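Local coordinates for putative histidine protein kinase (Rhodobacter sphaeroides, PDB 3KYJ) that probably relays chemoreceptor signals to the flagellar motors as the phosphotransfer domain of a CheA-type histidine kinase, whose phosphate passes to CheY or CheB, at residues A26-L31 and I94-S99; V66-H71 and A123-L128. All coordinates share one frame; numbering follows the deposited sequence.

Contact 1. Residues A26-L31 and I94-S99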
loop_
_atom_site.group_PDB
_atom_site.type_symbol
_atom_site.label_atom_id
_atom_site.label_comp_id
_atom_site.label_asym_id
_atom_site.label_seq_id
_atom_site.Cartn_x
_atom_site.Cartn_y
_atom_site.Cartn_z
ATOM N N ALA A 26 -11.073 9.831 4.494
ATOM C CA ALA A 26 -11.907 8.878 3.751
ATOM C C ALA A 26 -12.493 7.823 4.702
ATOM O O ALA A 26 -13.642 7.428 4.568
ATOM C CB ALA A 26 -11.095 8.214 2.635
ATOM N N MET A 27 -11.690 7.378 5.673
ATOM C CA MET A 27 -12.156 6.430 6.669
ATOM C C MET A 27 -13.326 7.017 7.463
ATOM O O MET A 27 -14.405 6.406 7.565
ATOM C CB MET A 27 -11.004 6.050 7.605
ATOM C CG MET A 27 -11.413 5.117 8.723
ATOM S SD MET A 27 -10.018 4.833 9.853
ATOM C CE MET A 27 -10.678 3.503 10.829
ATOM N N GLU A 28 -13.136 8.229 7.972
ATOM C CA GLU A 28 -14.191 8.895 8.711
ATOM C C GLU A 28 -15.424 9.168 7.852
ATOM O O GLU A 28 -16.546 8.978 8.309
ATOM C CB GLU A 28 -13.687 10.197 9.333
ATOM C CG GLU A 28 -14.697 10.759 10.321
ATOM C CD GLU A 28 -14.356 12.135 10.856
ATOM O OE1 GLU A 28 -13.643 12.896 10.170
ATOM O OE2 GLU A 28 -14.845 12.459 11.958
ATOM N N ALA A 29 -15.245 9.603 6.609
ATOM C CA ALA A 29 -16.412 9.886 5.759
ATOM C C ALA A 29 -17.274 8.641 5.546
ATOM O O ALA A 29 -18.516 8.715 5.593
ATOM C CB ALA A 29 -15.984 10.455 4.420
ATOM N N SER A 30 -16.631 7.499 5.287
ATOM C CA SER A 30 -17.388 6.266 5.069
ATOM C C SER A 30 -18.151 5.858 6.341
ATOM O O SER A 30 -19.308 5.420 6.270
ATOM C CB SER A 30 -16.475 5.129 4.641
ATOM O OG SER A 30 -15.798 5.452 3.436
ATOM N N LEU A 31 -17.500 5.972 7.495
ATOM C CA LEU A 31 -18.116 5.577 8.763
ATOM C C LEU A 31 -19.280 6.498 9.134
ATOM O O LEU A 31 -20.332 6.038 9.585
ATOM C CB LEU A 31 -17.055 5.576 9.853
ATOM C CG LEU A 31 -16.002 4.469 9.693
ATOM C CD1 LEU A 31 -14.849 4.692 10.671
ATOM C CD2 LEU A 31 -16.631 3.102 9.927
ATOM N N ILE A 94 -16.815 1.260 16.893
ATOM C CA ILE A 94 -15.434 0.925 17.236
ATOM C C ILE A 94 -14.495 1.552 16.192
ATOM O O ILE A 94 -13.437 2.092 16.529
ATOM C CB ILE A 94 -15.210 -0.587 17.315
ATOM C CG1 ILE A 94 -15.994 -1.172 18.501
ATOM C CG2 ILE A 94 -13.727 -0.908 17.471
ATOM C CD1 ILE A 94 -16.097 -2.678 18.462
ATOM N N LEU A 95 -14.887 1.520 14.926
ATOM C CA LEU A 95 -14.019 2.064 13.884
ATOM C C LEU A 95 -13.988 3.591 13.898
ATOM O O LEU A 95 -12.963 4.173 13.537
ATOM C CB LEU A 95 -14.383 1.524 12.513
ATOM C CG LEU A 95 -14.153 0.029 12.311
ATOM C CD1 LEU A 95 -14.720 -0.462 10.976
ATOM C CD2 LEU A 95 -12.650 -0.282 12.409
ATOM N N LEU A 96 -15.084 4.245 14.297
ATOM C CA LEU A 96 -15.063 5.690 14.492
ATOM C C LEU A 96 -14.071 6.056 15.618
ATOM O O LEU A 96 -13.290 6.987 15.479
ATOM C CB LEU A 96 -16.455 6.262 14.804
ATOM C CG LEU A 96 -17.273 6.555 13.551
ATOM C CD1 LEU A 96 -18.720 6.862 13.945
ATOM C CD2 LEU A 96 -16.657 7.703 12.775
ATOM N N PHE A 97 -14.102 5.304 16.718
ATOM C CA PHE A 97 -13.132 5.474 17.799
ATOM C C PHE A 97 -11.719 5.241 17.254
ATOM O O PHE A 97 -10.794 6.015 17.528
ATOM C CB PHE A 97 -13.490 4.494 18.940
ATOM C CG PHE A 97 -12.552 4.509 20.121
ATOM C CD1 PHE A 97 -12.071 5.686 20.640
ATOM C CD2 PHE A 97 -12.157 3.322 20.689
ATOM C CE1 PHE A 97 -11.199 5.677 21.747
ATOM C CE2 PHE A 97 -11.295 3.309 21.780
ATOM C CZ PHE A 97 -10.818 4.482 22.287
ATOM N N ALA A 98 -11.554 4.195 16.450
ATOM C CA ALA A 98 -10.261 3.932 15.836
ATOM C C ALA A 98 -9.800 5.092 14.967
ATOM O O ALA A 98 -8.630 5.446 14.997
ATOM C CB ALA A 98 -10.269 2.647 15.055
ATOM N N SER A 99 -10.705 5.698 14.201
ATOM C CA SER A 99 -10.301 6.775 13.307
ATOM C C SER A 99 -9.793 7.956 14.135
ATOM O O SER A 99 -8.780 8.559 13.776
ATOM C CB SER A 99 -11.435 7.170 12.342
ATOM O OG SER A 99 -12.484 7.851 12.975
#
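Met27 and Leu31, one helical turn apart, reach from helix 10-35 into the flank of helix 89-112 formed by Leu95, Leu96 and Ser99. This is core packing of the antiparallel helical bundle of an Hpt domain, the two short segments running at 155° with their axes 9.7 Å apart. The apolar contacts centre on Leu31. Its CB lies 3.6 Å from Leu96 CD2, while both its methyls meet Leu95 CB, CD1 at 3.7 Å, and the side chains of Leu31 and Leu95 cross at about a right angle. Met27 leaves with CG anti to the backbone N (chi1 177°) and stays extended, bringing SD within 3.7 Å of Ser99 CB. The long unbranched chain lets the methyl reach past Ser99 to the backbone of helix 89-112, CE lying 3.6 Å from Leu95 O and touching Ala98 CB. Leu47 of helix 40-60 packs against both Met27 and Leu31, and Cys73 and Ile77 of helix 64-82 against Leu95. The polar part is local: serine is small enough to let the sulfur close in, and the buried hydroxyl is satisfied within its own helix, Ser99 OG donating to Leu96 O at 2.8 Å.

Contact 2. Residues V66-H71 and A123-L128; sequences VESRAH and ALMDQL
Arg69 and Met125 have the nearest CA atoms, 6.7 Å apart, where segments 66-71 and 123-128 run roughly parallel, at 29°, with their axes 10.5 Å from each other. Their two side chains carry the contact and cross at about a right angle. Met125 CG sits over the centre of one face of the Arg69 guanidinium, 3.5 Å from Arg69 CZ. Methionine suits this place because bends at chi2 and chi3 turn SD against the arginine's aliphatic part and CE toward Ser68, Met125 CE ending 3.9 Å from Ser68 O. The bend of Arg69 at chi2 (61°) sets its CD 3.6 Å from Met125 SD. Here helix 122-135, which follows the four long helices of the Hpt bundle, lies against helix 64-82. Leucines add looser contacts beside the arginine, Leu124 CD2 with Arg69 CG and Leu128 CD1 with Arg69 O, each at 4.3 Å. Arginine fits because its aliphatic chain and flat face pack on methionine while its N-H groups reach polar partners: NE bonds to Ser121 OG, NH2 weakly to Gly118 O, and NH1 to Ser68 OG at 3.0 Å. An alanine in place of Arg69 would probably leave Met125 without the flat surface it packs on and Ser121 OG without its guanidinium partner, loosening the link to the residues just before helix 122-135. Ser68 OG is itself hydrogen-bonded to Val65 O.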
loop_
_atom_site.group_PDB
_atom_site.type_symbol
_atom_site.label_atom_id
_atom_site.label_comp_id
_atom_site.label_asym_id
_atom_site.label_seq_id
_atom_site.Cartn_x
_atom_site.Cartn_y
_atom_site.Cartn_z
ATOM N N VAL A 66 1.798 1.911 15.328
ATOM C CA VAL A 66 0.721 2.502 14.502
ATOM C C VAL A 66 0.142 1.450 13.527
ATOM O O VAL A 66 -1.079 1.267 13.426
ATOM C CB VAL A 66 1.189 3.752 13.713
ATOM C CG1 VAL A 66 0.085 4.216 12.774
ATOM C CG2 VAL A 66 1.569 4.900 14.610
ATOM N N GLU A 67 1.037 0.746 12.845
ATOM C CA GLU A 67 0.666 -0.280 11.891
ATOM C C GLU A 67 -0.255 -1.314 12.528
ATOM O O GLU A 67 -1.239 -1.714 11.934
ATOM C CB GLU A 67 1.915 -0.941 11.326
ATOM C CG GLU A 67 1.639 -1.974 10.245
ATOM C CD GLU A 67 2.877 -2.691 9.772
ATOM O OE1 GLU A 67 3.990 -2.320 10.173
ATOM O OE2 GLU A 67 2.739 -3.650 9.014
ATOM N N SER A 68 0.060 -1.738 13.750
ATOM C CA SER A 68 -0.711 -2.817 14.379
ATOM C C SER A 68 -2.158 -2.400 14.678
ATOM O O SER A 68 -3.056 -3.243 14.651
ATOM C CB SER A 68 -0.018 -3.281 15.671
ATOM O OG SER A 68 -0.012 -2.284 16.689
ATOM N N ARG A 69 -2.387 -1.123 14.960
ATOM C CA ARG A 69 -3.767 -0.651 15.196
ATOM C C ARG A 69 -4.542 -0.639 13.872
ATOM O O ARG A 69 -5.688 -1.092 13.797
ATOM C CB ARG A 69 -3.795 0.736 15.821
ATOM C CG ARG A 69 -3.652 0.763 17.360
ATOM C CD ARG A 69 -2.337 0.169 17.812
ATOM N NE ARG A 69 -2.159 0.308 19.251
ATOM C CZ ARG A 69 -1.409 -0.511 19.993
ATOM N NH1 ARG A 69 -0.848 -1.601 19.489
ATOM N NH2 ARG A 69 -1.302 -0.263 21.287
ATOM N N ALA A 70 -3.919 -0.114 12.819
ATOM C CA ALA A 70 -4.555 -0.105 11.506
ATOM C C ALA A 70 -4.801 -1.536 11.026
ATOM O O ALA A 70 -5.843 -1.835 10.416
ATOM C CB ALA A 70 -3.695 0.675 10.503
ATOM N N HIS A 71 -3.869 -2.445 11.318
ATOM C CA HIS A 71 -4.000 -3.815 10.868
ATOM C C HIS A 71 -5.223 -4.476 11.489
ATOM O O HIS A 71 -5.959 -5.191 10.817
ATOM C CB HIS A 71 -2.720 -4.631 11.130
ATOM C CG HIS A 71 -2.765 -5.991 10.518
ATOM N ND1 HIS A 71 -2.719 -7.148 11.262
ATOM C CD2 HIS A 71 -2.966 -6.377 9.235
ATOM C CE1 HIS A 71 -2.824 -8.191 10.456
ATOM N NE2 HIS A 71 -2.962 -7.750 9.219
ATOM N N ALA A 123 -6.736 0.205 24.951
ATOM C CA ALA A 123 -8.184 -0.013 25.067
ATOM C C ALA A 123 -8.818 -0.280 23.702
ATOM O O ALA A 123 -9.645 -1.175 23.548
ATOM C CB ALA A 123 -8.850 1.184 25.731
ATOM N N LEU A 124 -8.404 0.493 22.710
ATOM C CA LEU A 124 -8.899 0.293 21.362
ATOM C C LEU A 124 -8.545 -1.106 20.903
ATOM O O LEU A 124 -9.365 -1.786 20.282
ATOM C CB LEU A 124 -8.297 1.325 20.416
ATOM C CG LEU A 124 -8.523 1.022 18.928
ATOM C CD1 LEU A 124 -10.013 1.063 18.558
ATOM C CD2 LEU A 124 -7.731 1.999 18.070
ATOM N N MET A 125 -7.315 -1.545 21.176
ATOM C CA MET A 125 -6.908 -2.860 20.735
ATOM C C MET A 125 -7.804 -3.926 21.381
ATOM O O MET A 125 -8.234 -4.861 20.737
ATOM C CB MET A 125 -5.421 -3.110 21.030
ATOM C CG MET A 125 -4.463 -2.221 20.196
ATOM S SD MET A 125 -4.555 -2.592 18.437
ATOM C CE MET A 125 -3.568 -4.092 18.378
ATOM N N ASP A 126 -8.058 -3.794 22.678
ATOM C CA ASP A 126 -8.938 -4.757 23.327
ATOM C C ASP A 126 -10.329 -4.795 22.685
ATOM O O ASP A 126 -10.896 -5.872 22.500
ATOM C CB ASP A 126 -9.081 -4.438 24.819
ATOM C CG ASP A 126 -7.900 -4.906 25.655
ATOM O OD1 ASP A 126 -7.049 -5.693 25.166
ATOM O OD2 ASP A 126 -7.848 -4.508 26.839
ATOM N N GLN A 127 -10.859 -3.624 22.329
ATOM C CA GLN A 127 -12.208 -3.547 21.744
ATOM C C GLN A 127 -12.226 -4.200 20.377
ATOM O O GLN A 127 -13.135 -4.930 20.028
ATOM C CB GLN A 127 -12.658 -2.093 21.635
ATOM C CG GLN A 127 -12.952 -1.433 22.972
ATOM C CD GLN A 127 -13.298 0.035 22.842
ATOM O OE1 GLN A 127 -13.852 0.466 21.832
ATOM N NE2 GLN A 127 -12.973 0.813 23.869
ATOM N N LEU A 128 -11.206 -3.928 19.583
ATOM C CA LEU A 128 -11.124 -4.566 18.283
ATOM C C LEU A 128 -11.017 -6.081 18.435
ATOM O O LEU A 128 -11.730 -6.823 17.757
ATOM C CB LEU A 128 -9.942 -4.024 17.486
ATOM C CG LEU A 128 -10.089 -2.597 16.967
ATOM C CD1 LEU A 128 -8.726 -2.035 16.639
ATOM C CD2 LEU A 128 -10.988 -2.508 15.710
#

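Overall arrangement
The centres of contacts 1 and 2 lie 13 Å apart in one compact, all-helical chain. Along the sequence their segments alternate, in the order 26-31, 66-71, 94-99, 123-128, so the two pairings interlock. Contact 1 joins helices 10-35 and 89-112 inside the Hpt bundle; contact 2 joins helix 64-82 to the later helix 122-135. Helix 89-112 connects them directly: Ile94 packs on Leu128, and Phe97 and Ala98 pack on Leu124, so one helix faces the bundle core through contact 1 and helix 122-135 on another flank. His52, the predicted phosphorylation site, belongs to helix 40-60, which packs against segments of both contacts.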